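Local structure of cytosine-specific methyltransferase (Escherichia coli O157:H7 EDL933, 3G7U) at residues Pro201-Asn207 with Cys255-Leu259; Arg281-Pro287 with Val308-Tyr314; Ile319-Ala324 with Lys340-Phe344. The protein probably transfers a methyl group from S-adenosyl-L-methionine to carbon 5 of cytosine in DNA. All coordinates share one frame. Where two conformers were deposited one is given. Residues are numbered along the deposited sequence.

Contact 1: Pro201-Asn207 with Cys255-Leu259; sequences PDIIDAN and CTGTL
This is a two-stranded parallel sheet, separate from the seven-stranded sheet of the catalytic domain and about 24 Å, centre to centre, from the middle of the chain. It pairs strand 205-207 with strand 256-258. Its place ahead of residues 319-324 is consistent with the variable target-recognition region of C5-cytosine methyltransferases. The segment axes approach to 4.1 Å and their N-to-C directions differ by 44°, a strongly twisted pair. Ala206 faces Gly257, with 3.9 Å between their CA atoms. Gly257 bonds to the residues flanking Ala206: its N donates to Asp205 O (2.6 Å), and its O accepts from Asn207 N (3.1 Å). Leu259 N then donates to Asn207 O (3.0 Å), so the ladder steps regularly down the strands. Ahead of it the strands part, and a water fills the gap, accepting from Asp205 N (2.9 Å) and donating to Cys255 O (2.7 Å). Ile204, with chi1 p and chi2 t, lays CD1 3.7 Å from Gly257 CA. A CB on Gly257 would fall 2.9 Å from Ile204 CD1, so the missing side chain permits this close approach. Pro201 CG touches Cys255 SG at 4.2 Å. Asn207 OD1 and Thr256 OG1 both accept from Lys340 NZ, in helix 340-348. Ile204 also packs on Thr320, just ahead of helix 321-328, and Pro201, Ile204 and Cys255 all rest against Arg216 of strand 216-217.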
loop_
_atom_site.group_PDB
_atom_site.type_symbol
_atom_site.label_atom_id
_atom_site.label_comp_id
_atom_site.label_asym_id
_atom_site.label_seq_id
_atom_site.Cartn_x
_atom_site.Cartn_y
_atom_site.Cartn_z
ATOM N N PRO A 201 13.139 -8.342 17.179
ATOM C CA PRO A 201 13.689 -8.232 18.541
ATOM C C PRO A 201 12.650 -8.114 19.656
ATOM O O PRO A 201 11.664 -7.378 19.523
ATOM C CB PRO A 201 14.588 -6.990 18.484
ATOM C CG PRO A 201 14.184 -6.238 17.248
ATOM C CD PRO A 201 13.639 -7.284 16.273
ATOM N N ASP A 202 12.876 -8.834 20.761
ATOM C CA ASP A 202 11.999 -8.720 21.932
ATOM C C ASP A 202 12.298 -7.493 22.782
ATOM O O ASP A 202 11.444 -7.040 23.558
ATOM C CB ASP A 202 12.130 -9.975 22.823
ATOM C CG ASP A 202 11.291 -11.136 22.314
ATOM O OD1 ASP A 202 10.106 -10.920 21.940
ATOM O OD2 ASP A 202 11.824 -12.266 22.272
ATOM N N ILE A 203 13.532 -7.003 22.677
ATOM C CA ILE A 203 13.959 -5.795 23.381
ATOM C C ILE A 203 14.186 -4.687 22.372
ATOM O O ILE A 203 15.028 -4.822 21.477
ATOM C CB ILE A 203 15.276 -5.996 24.175
ATOM C CG1 ILE A 203 15.201 -7.193 25.132
ATOM C CG2 ILE A 203 15.685 -4.697 24.889
ATOM C CD1 ILE A 203 14.151 -7.099 26.193
ATOM N N ILE A 204 13.456 -3.578 22.510
ATOM C CA ILE A 204 13.627 -2.517 21.508
ATOM C C ILE A 204 13.851 -1.170 22.196
ATOM O O ILE A 204 13.612 -1.034 23.386
ATOM C CB ILE A 204 12.367 -2.396 20.581
ATOM C CG1 ILE A 204 11.105 -2.242 21.456
ATOM C CG2 ILE A 204 12.283 -3.581 19.613
ATOM C CD1 ILE A 204 9.883 -2.136 20.656
ATOM N N ASP A 205 14.387 -0.211 21.441
ATOM C CA ASP A 205 14.594 1.149 21.920
ATOM C C ASP A 205 13.229 1.834 22.009
ATOM O O ASP A 205 12.660 2.239 20.987
ATOM C CB ASP A 205 15.446 1.915 20.887
ATOM C CG ASP A 205 15.676 3.378 21.263
ATOM O OD1 ASP A 205 15.316 3.852 22.374
ATOM O OD2 ASP A 205 16.288 4.059 20.447
ATOM N N ALA A 206 12.757 2.006 23.217
ATOM C CA ALA A 206 11.539 2.753 23.472
ATOM C C ALA A 206 11.870 4.220 23.773
ATOM O O ALA A 206 12.473 4.564 24.799
ATOM C CB ALA A 206 10.759 2.097 24.602
ATOM N N ASN A 207 11.525 5.079 22.841
ATOM C CA ASN A 207 11.711 6.495 23.005
ATOM C C ASN A 207 10.432 7.295 22.746
ATOM O O ASN A 207 9.362 6.742 22.640
ATOM C CB ASN A 207 12.831 6.980 22.117
ATOM C CG ASN A 207 12.639 6.587 20.704
ATOM O OD1 ASN A 207 11.767 7.076 20.038
ATOM N ND2 ASN A 207 13.432 5.676 20.253
ATOM N N CYS A 255 12.653 -0.596 14.032
ATOM C CA CYS A 255 12.374 -1.343 15.244
ATOM C C CYS A 255 12.471 -0.391 16.453
ATOM O O CYS A 255 13.298 -0.560 17.332
ATOM C CB CYS A 255 13.333 -2.531 15.397
ATOM S SG CYS A 255 13.159 -3.712 14.030
ATOM N N THR A 256 11.634 0.640 16.456
ATOM C CA THR A 256 11.687 1.653 17.485
ATOM C C THR A 256 10.408 1.622 18.304
ATOM O O THR A 256 9.294 1.634 17.765
ATOM C CB THR A 256 11.969 3.086 16.906
ATOM O OG1 THR A 256 11.345 4.112 17.702
ATOM C CG2 THR A 256 11.566 3.203 15.495
ATOM N N GLY A 257 10.586 1.553 19.615
ATOM C CA GLY A 257 9.443 1.493 20.494
ATOM C C GLY A 257 9.015 2.854 20.986
ATOM O O GLY A 257 9.634 3.854 20.677
ATOM N N THR A 258 7.926 2.869 21.743
ATOM C CA THR A 258 7.397 4.072 22.368
ATOM C C THR A 258 7.551 3.891 23.876
ATOM O O THR A 258 7.274 2.818 24.420
ATOM C CB THR A 258 5.937 4.263 21.965
ATOM O OG1 THR A 258 5.855 4.483 20.560
ATOM C CG2 THR A 258 5.301 5.479 22.682
ATOM N N LEU A 259 8.034 4.919 24.563
ATOM C CA LEU A 259 8.077 4.883 26.008
ATOM C C LEU A 259 6.684 5.075 26.651
ATOM O O LEU A 259 6.056 6.123 26.440
ATOM C CB LEU A 259 9.056 5.953 26.496
ATOM C CG LEU A 259 9.314 6.037 27.985
ATOM C CD1 LEU A 259 9.993 4.768 28.489
ATOM C CD2 LEU A 259 10.166 7.307 28.259
HETATM O O HOH W 1 15.497 -0.938 18.825
#

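Contact 2: Arg281-Pro287 with Val308-Tyr314; sequences RSTRLDP and VRPIHPY
Arg281, with positive phi (70°), leads into an extended run, and its backbone O lies 3.6 Å from Val308 CG1. Ser282 points at the other segment: its OG donates to Arg309 O (2.6 Å), while its CB meets Ile311 CD1 (3.6 Å). Thr283 turns its side chain away to bond with Thr276, but its O accepts from Ile311 N (3.0 Å). Arg284 is the partner of Ile311 in a single backbone bridge, CA to CA 4.3 Å, completed when Leu285 N donates to Ile311 O (2.9 Å). Ile311 thus bonds to the residues on both sides of Arg284, yet no regular strand develops; the segments run broadly alike, with end-to-end directions 38° apart. Extended through chi1 and chi2 (both t), the Arg284 side chain turns at chi3 (-95°) so that NE donates to His312 O (2.7 Å). Its NH2 reaches Tyr314 O through a water, 2.9 Å from NH2 and 2.8 Å from that O. Leu285 packs CG on Pro310 CB (3.9 Å), and Pro287 places CD 3.9 Å from Pro313 CB and CB 3.3 Å from Tyr314 OH. The bridge joins two parts of the long connection from helix 262-269 to helix 321-328, modelled without helix or strand. It lies between helices 193-196 and 321-328: Leu285 touches Val193 of the former and Leu327 of the latter, and Pro287 and Tyr314 pack on Lys194.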
loop_
_atom_site.group_PDB
_atom_site.type_symbol
_atom_site.label_atom_id
_atom_site.label_comp_id
_atom_site.label_asym_id
_atom_site.label_seq_id
_atom_site.Cartn_x
_atom_site.Cartn_y
_atom_site.Cartn_z
ATOM N N ARG A 281 -8.209 3.066 24.046
ATOM C CA ARG A 281 -8.917 2.485 22.881
ATOM C C ARG A 281 -8.037 1.650 21.943
ATOM O O ARG A 281 -8.494 1.196 20.895
ATOM C CB ARG A 281 -9.740 3.524 22.108
ATOM C CG ARG A 281 -11.214 3.509 22.451
ATOM C CD ARG A 281 -11.989 4.478 21.571
ATOM N NE ARG A 281 -12.086 5.805 22.182
ATOM C CZ ARG A 281 -11.303 6.847 21.900
ATOM N NH1 ARG A 281 -11.507 8.000 22.529
ATOM N NH2 ARG A 281 -10.327 6.749 20.996
ATOM N N SER A 282 -6.780 1.457 22.320
ATOM C CA SER A 282 -5.907 0.555 21.606
ATOM C C SER A 282 -6.311 -0.880 21.903
ATOM O O SER A 282 -6.743 -1.199 23.013
ATOM C CB SER A 282 -4.456 0.801 22.014
ATOM O OG SER A 282 -3.850 1.838 21.253
ATOM N N THR A 283 -6.163 -1.748 20.907
ATOM C CA THR A 283 -6.596 -3.115 21.041
ATOM C C THR A 283 -5.416 -4.025 20.954
ATOM O O THR A 283 -4.592 -3.890 20.049
ATOM C CB THR A 283 -7.600 -3.508 19.918
ATOM O OG1 THR A 283 -8.734 -2.639 19.969
ATOM C CG2 THR A 283 -8.053 -4.935 20.068
ATOM N N ARG A 284 -5.320 -4.967 21.882
ATOM C CA ARG A 284 -4.285 -5.985 21.785
ATOM C C ARG A 284 -4.539 -6.947 20.636
ATOM O O ARG A 284 -5.649 -7.470 20.477
ATOM C CB ARG A 284 -4.096 -6.721 23.119
ATOM C CG ARG A 284 -3.193 -7.938 23.068
ATOM C CD ARG A 284 -2.654 -8.277 24.433
ATOM N NE ARG A 284 -1.332 -7.686 24.661
ATOM C CZ ARG A 284 -0.673 -7.732 25.809
ATOM N NH1 ARG A 284 -1.227 -8.321 26.875
ATOM N NH2 ARG A 284 0.532 -7.175 25.901
ATOM N N LEU A 285 -3.500 -7.162 19.830
ATOM C CA LEU A 285 -3.535 -8.128 18.742
ATOM C C LEU A 285 -3.687 -9.546 19.277
ATOM O O LEU A 285 -3.134 -9.897 20.326
ATOM C CB LEU A 285 -2.260 -8.065 17.909
ATOM C CG LEU A 285 -2.049 -6.762 17.107
ATOM C CD1 LEU A 285 -0.623 -6.605 16.657
ATOM C CD2 LEU A 285 -2.969 -6.771 15.895
ATOM N N ASP A 286 -4.440 -10.355 18.536
ATOM C CA ASP A 286 -4.525 -11.783 18.799
ATOM C C ASP A 286 -3.489 -12.409 17.911
ATOM O O ASP A 286 -3.529 -12.239 16.675
ATOM C CB ASP A 286 -5.947 -12.273 18.465
ATOM C CG ASP A 286 -6.141 -13.798 18.640
ATOM O OD1 ASP A 286 -5.189 -14.599 18.825
ATOM O OD2 ASP A 286 -7.319 -14.201 18.535
ATOM N N PRO A 287 -2.551 -13.158 18.512
ATOM C CA PRO A 287 -1.470 -13.775 17.737
ATOM C C PRO A 287 -1.936 -14.785 16.678
ATOM O O PRO A 287 -1.224 -15.021 15.694
ATOM C CB PRO A 287 -0.614 -14.469 18.802
ATOM C CG PRO A 287 -1.472 -14.568 19.992
ATOM C CD PRO A 287 -2.464 -13.475 19.953
ATOM N N VAL A 308 -5.333 5.015 16.198
ATOM C CA VAL A 308 -4.671 4.515 17.404
ATOM C C VAL A 308 -3.853 3.256 17.059
ATOM O O VAL A 308 -4.178 2.562 16.092
ATOM C CB VAL A 308 -5.699 4.259 18.551
ATOM C CG1 VAL A 308 -6.218 2.805 18.540
ATOM C CG2 VAL A 308 -5.102 4.641 19.921
ATOM N N ARG A 309 -2.807 2.960 17.830
ATOM C CA ARG A 309 -1.898 1.869 17.475
ATOM C C ARG A 309 -2.288 0.563 18.155
ATOM O O ARG A 309 -2.698 0.573 19.300
ATOM C CB ARG A 309 -0.445 2.239 17.813
ATOM C CG ARG A 309 0.356 2.926 16.687
ATOM C CD ARG A 309 -0.245 4.272 16.275
ATOM N NE ARG A 309 0.763 5.309 16.070
ATOM C CZ ARG A 309 0.494 6.552 15.682
ATOM N NH1 ARG A 309 -0.757 6.923 15.438
ATOM N NH2 ARG A 309 1.480 7.420 15.532
ATOM N N PRO A 310 -2.166 -0.572 17.442
ATOM C CA PRO A 310 -2.429 -1.845 18.116
ATOM C C PRO A 310 -1.400 -2.101 19.208
ATOM O O PRO A 310 -0.268 -1.604 19.138
ATOM C CB PRO A 310 -2.211 -2.888 17.010
ATOM C CG PRO A 310 -2.395 -2.100 15.725
ATOM C CD PRO A 310 -1.858 -0.760 16.011
ATOM N N ILE A 311 -1.796 -2.883 20.205
ATOM C CA ILE A 311 -0.899 -3.346 21.264
ATOM C C ILE A 311 -0.352 -4.695 20.866
ATOM O O ILE A 311 -1.095 -5.567 20.336
ATOM C CB ILE A 311 -1.672 -3.460 22.616
ATOM C CG1 ILE A 311 -2.378 -2.141 22.937
ATOM C CG2 ILE A 311 -0.787 -3.929 23.780
ATOM C CD1 ILE A 311 -1.481 -0.940 22.994
ATOM N N HIS A 312 0.936 -4.888 21.110
ATOM C CA HIS A 312 1.607 -6.119 20.811
ATOM C C HIS A 312 0.962 -7.280 21.607
ATOM O O HIS A 312 0.517 -7.056 22.748
ATOM C CB HIS A 312 3.053 -5.965 21.241
ATOM C CG HIS A 312 3.960 -6.998 20.674
ATOM N ND1 HIS A 312 4.149 -8.226 21.267
ATOM C CD2 HIS A 312 4.723 -6.996 19.556
ATOM C CE1 HIS A 312 4.993 -8.938 20.535
ATOM N NE2 HIS A 312 5.369 -8.209 19.500
ATOM N N PRO A 313 0.887 -8.485 21.010
ATOM C CA PRO A 313 0.172 -9.590 21.689
ATOM C C PRO A 313 0.833 -10.064 22.979
ATOM O O PRO A 313 0.117 -10.480 23.920
ATOM C CB PRO A 313 0.186 -10.708 20.652
ATOM C CG PRO A 313 1.373 -10.407 19.755
ATOM C CD PRO A 313 1.391 -8.908 19.683
ATOM N N TYR A 314 2.161 -9.988 23.021
ATOM C CA TYR A 314 2.960 -10.516 24.133
ATOM C C TYR A 314 3.605 -9.427 25.013
ATOM O O TYR A 314 3.658 -9.568 26.243
ATOM C CB TYR A 314 4.011 -11.479 23.598
ATOM C CG TYR A 314 3.426 -12.620 22.774
ATOM C CD1 TYR A 314 2.336 -13.370 23.238
ATOM C CD2 TYR A 314 3.970 -12.958 21.536
ATOM C CE1 TYR A 314 1.805 -14.423 22.483
ATOM C CE2 TYR A 314 3.441 -14.010 20.768
ATOM C CZ TYR A 314 2.371 -14.731 21.250
ATOM O OH TYR A 314 1.866 -15.768 20.484
HETATM O O HOH W 2 2.153 -8.106 28.114
#

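Contact 3: Ile319-Ala324 with Lys340-Phe344; sequences ITPREA and KWHSF
A backbone CA-H rests on the aromatic ring here: Pro321 CA sits over the face of Phe344, 4.2 Å from the ring centroid and 28° off its normal, a CH-pi contact at the first turn of helix 321-328. Phe344, in helix 340-348, has chi1 m (-83°) and chi2 111°, which bring its ring to the other segment. Pro321 CD lies 3.7 Å from Phe344 CZ, Ala324 CB 3.7 Å from Phe344 CE2, and Ile319 O meets the ring edge at Phe344 CZ (3.3 Å). The backbones come nearest at Pro321 and Phe344, with CA atoms 5.9 Å apart. The helix start is fixed by a capping box: Glu323 N donates to Thr320 OG1 (3.0 Å), with Thr320 as N-cap at chi1 p, and Thr320 N donates to Glu323 OE1 (2.9 Å). The sequence ITPREA is characteristic of conserved motif IX of C5-cytosine methyltransferases, and it opens the helix that follows the recognition region. Glu323 is also salt-bridged to Arg317, while Arg322 turns away to Ser253 and Phe334. On the helix 340-348 side, Lys340 CG lies 3.7 Å from Pro321 CG, and Ser343 OG, hydrogen-bonded to Thr339 O, comes within 3.3 Å of Pro321 CB.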
loop_
_atom_site.group_PDB
_atom_site.type_symbol
_atom_site.label_atom_id
_atom_site.label_comp_id
_atom_site.label_asym_id
_atom_site.label_seq_id
_atom_site.Cartn_x
_atom_site.Cartn_y
_atom_site.Cartn_z
ATOM N N ILE A 319 2.699 -1.455 19.025
ATOM C CA ILE A 319 3.615 -2.063 18.046
ATOM C C ILE A 319 4.582 -1.008 17.470
ATOM O O ILE A 319 4.286 0.187 17.550
ATOM C CB ILE A 319 2.824 -2.810 16.904
ATOM C CG1 ILE A 319 1.912 -1.838 16.130
ATOM C CG2 ILE A 319 2.050 -4.055 17.522
ATOM C CD1 ILE A 319 1.208 -2.513 14.916
ATOM N N THR A 320 5.681 -1.452 16.862
ATOM C CA THR A 320 6.655 -0.587 16.257
ATOM C C THR A 320 6.255 -0.323 14.809
ATOM O O THR A 320 5.417 -1.036 14.236
ATOM C CB THR A 320 8.047 -1.242 16.226
ATOM O OG1 THR A 320 7.981 -2.382 15.384
ATOM C CG2 THR A 320 8.482 -1.673 17.607
ATOM N N PRO A 321 6.818 0.731 14.211
ATOM C CA PRO A 321 6.545 0.910 12.773
ATOM C C PRO A 321 6.884 -0.326 11.935
ATOM O O PRO A 321 6.165 -0.648 10.980
ATOM C CB PRO A 321 7.481 2.075 12.398
ATOM C CG PRO A 321 7.608 2.858 13.627
ATOM C CD PRO A 321 7.584 1.847 14.788
ATOM N N ARG A 322 7.980 -1.009 12.251
ATOM C CA ARG A 322 8.326 -2.168 11.427
ATOM C C ARG A 322 7.303 -3.290 11.610
ATOM O O ARG A 322 6.952 -3.969 10.657
ATOM C CB ARG A 322 9.745 -2.681 11.718
ATOM C CG ARG A 322 10.194 -3.947 10.934
ATOM C CD ARG A 322 10.099 -3.823 9.408
ATOM N NE ARG A 322 10.987 -2.797 8.885
ATOM C CZ ARG A 322 10.897 -2.281 7.661
ATOM N NH1 ARG A 322 9.980 -2.734 6.804
ATOM N NH2 ARG A 322 11.760 -1.342 7.275
ATOM N N GLU A 323 6.772 -3.433 12.821
ATOM C CA GLU A 323 5.715 -4.421 13.055
ATOM C C GLU A 323 4.452 -4.090 12.282
ATOM O O GLU A 323 3.855 -4.981 11.675
ATOM C CB GLU A 323 5.416 -4.546 14.558
ATOM C CG GLU A 323 6.579 -5.267 15.290
ATOM C CD GLU A 323 6.563 -5.147 16.825
ATOM O OE1 GLU A 323 5.810 -4.319 17.381
ATOM O OE2 GLU A 323 7.356 -5.879 17.489
ATOM N N ALA A 324 4.057 -2.815 12.287
ATOM C CA ALA A 324 2.935 -2.374 11.487
ATOM C C ALA A 324 3.157 -2.625 9.991
ATOM O O ALA A 324 2.211 -3.052 9.275
ATOM C CB ALA A 324 2.665 -0.901 11.734
ATOM N N LYS A 340 8.270 7.753 14.029
ATOM C CA LYS A 340 7.110 6.890 14.218
ATOM C C LYS A 340 5.847 7.550 13.698
ATOM O O LYS A 340 5.038 6.918 13.049
ATOM C CB LYS A 340 6.929 6.549 15.698
ATOM C CG LYS A 340 7.934 5.533 16.213
ATOM C CD LYS A 340 7.724 5.261 17.694
ATOM C CE LYS A 340 8.390 6.329 18.555
ATOM N NZ LYS A 340 9.870 6.357 18.401
ATOM N N TRP A 341 5.706 8.833 14.002
ATOM C CA TRP A 341 4.568 9.621 13.588
ATOM C C TRP A 341 4.322 9.497 12.071
ATOM O O TRP A 341 3.212 9.180 11.631
ATOM C CB TRP A 341 4.840 11.090 13.952
ATOM C CG TRP A 341 3.890 11.987 13.301
ATOM C CD1 TRP A 341 4.078 12.695 12.142
ATOM C CD2 TRP A 341 2.553 12.228 13.708
ATOM N NE1 TRP A 341 2.934 13.374 11.813
ATOM C CE2 TRP A 341 1.984 13.115 12.765
ATOM C CE3 TRP A 341 1.775 11.793 14.792
ATOM C CZ2 TRP A 341 0.675 13.573 12.868
ATOM C CZ3 TRP A 341 0.473 12.250 14.898
ATOM C CH2 TRP A 341 -0.066 13.136 13.940
ATOM N N HIS A 342 5.363 9.750 11.286
ATOM C CA HIS A 342 5.226 9.728 9.825
ATOM C C HIS A 342 5.126 8.323 9.282
ATOM O O HIS A 342 4.290 8.081 8.439
ATOM C CB HIS A 342 6.355 10.492 9.137
ATOM C CG HIS A 342 6.220 11.978 9.271
ATOM N ND1 HIS A 342 5.115 12.662 8.808
ATOM C CD2 HIS A 342 7.028 12.903 9.841
ATOM C CE1 HIS A 342 5.254 13.948 9.081
ATOM N NE2 HIS A 342 6.408 14.121 9.704
ATOM N N SER A 343 5.948 7.403 9.781
ATOM C CA SER A 343 5.948 6.049 9.235
ATOM C C SER A 343 4.588 5.367 9.447
ATOM O O SER A 343 4.091 4.711 8.544
ATOM C CB SER A 343 7.125 5.239 9.795
ATOM O OG SER A 343 7.085 5.187 11.223
ATOM N N PHE A 344 3.960 5.555 10.620
ATOM C CA PHE A 344 2.655 4.935 10.872
ATOM C C PHE A 344 1.579 5.456 9.935
ATOM O O PHE A 344 0.723 4.685 9.467
ATOM C CB PHE A 344 2.214 5.147 12.321
ATOM C CG PHE A 344 2.800 4.150 13.280
ATOM C CD1 PHE A 344 3.732 4.557 14.224
ATOM C CD2 PHE A 344 2.425 2.829 13.238
ATOM C CE1 PHE A 344 4.278 3.664 15.113
ATOM C CE2 PHE A 344 2.983 1.915 14.129
ATOM C CZ PHE A 344 3.906 2.332 15.051
#

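Contact 3 is the most buried of the three and is held by apolar packing, whereas contacts 1 and 2, farther from the centre of the chain, are partly exposed and rely on backbone hydrogen bonds, in a regular parallel ladder in contact 1 and a lone bridge in contact 2. Contacts 1 and 2 do not touch; both meet contact 3. Toward contact 1, Lys340 NZ lies 2.6 Å from Asn207 OD1, probably hydrogen-bonded. Toward contact 2, Pro310 O and Ile319 N are 3.0 Å apart, again a probable hydrogen bond, and Leu285 CD1 packs 3.8 Å from Ile319 CG2. Residues 319-324 and 340-344 therefore join both outer contacts.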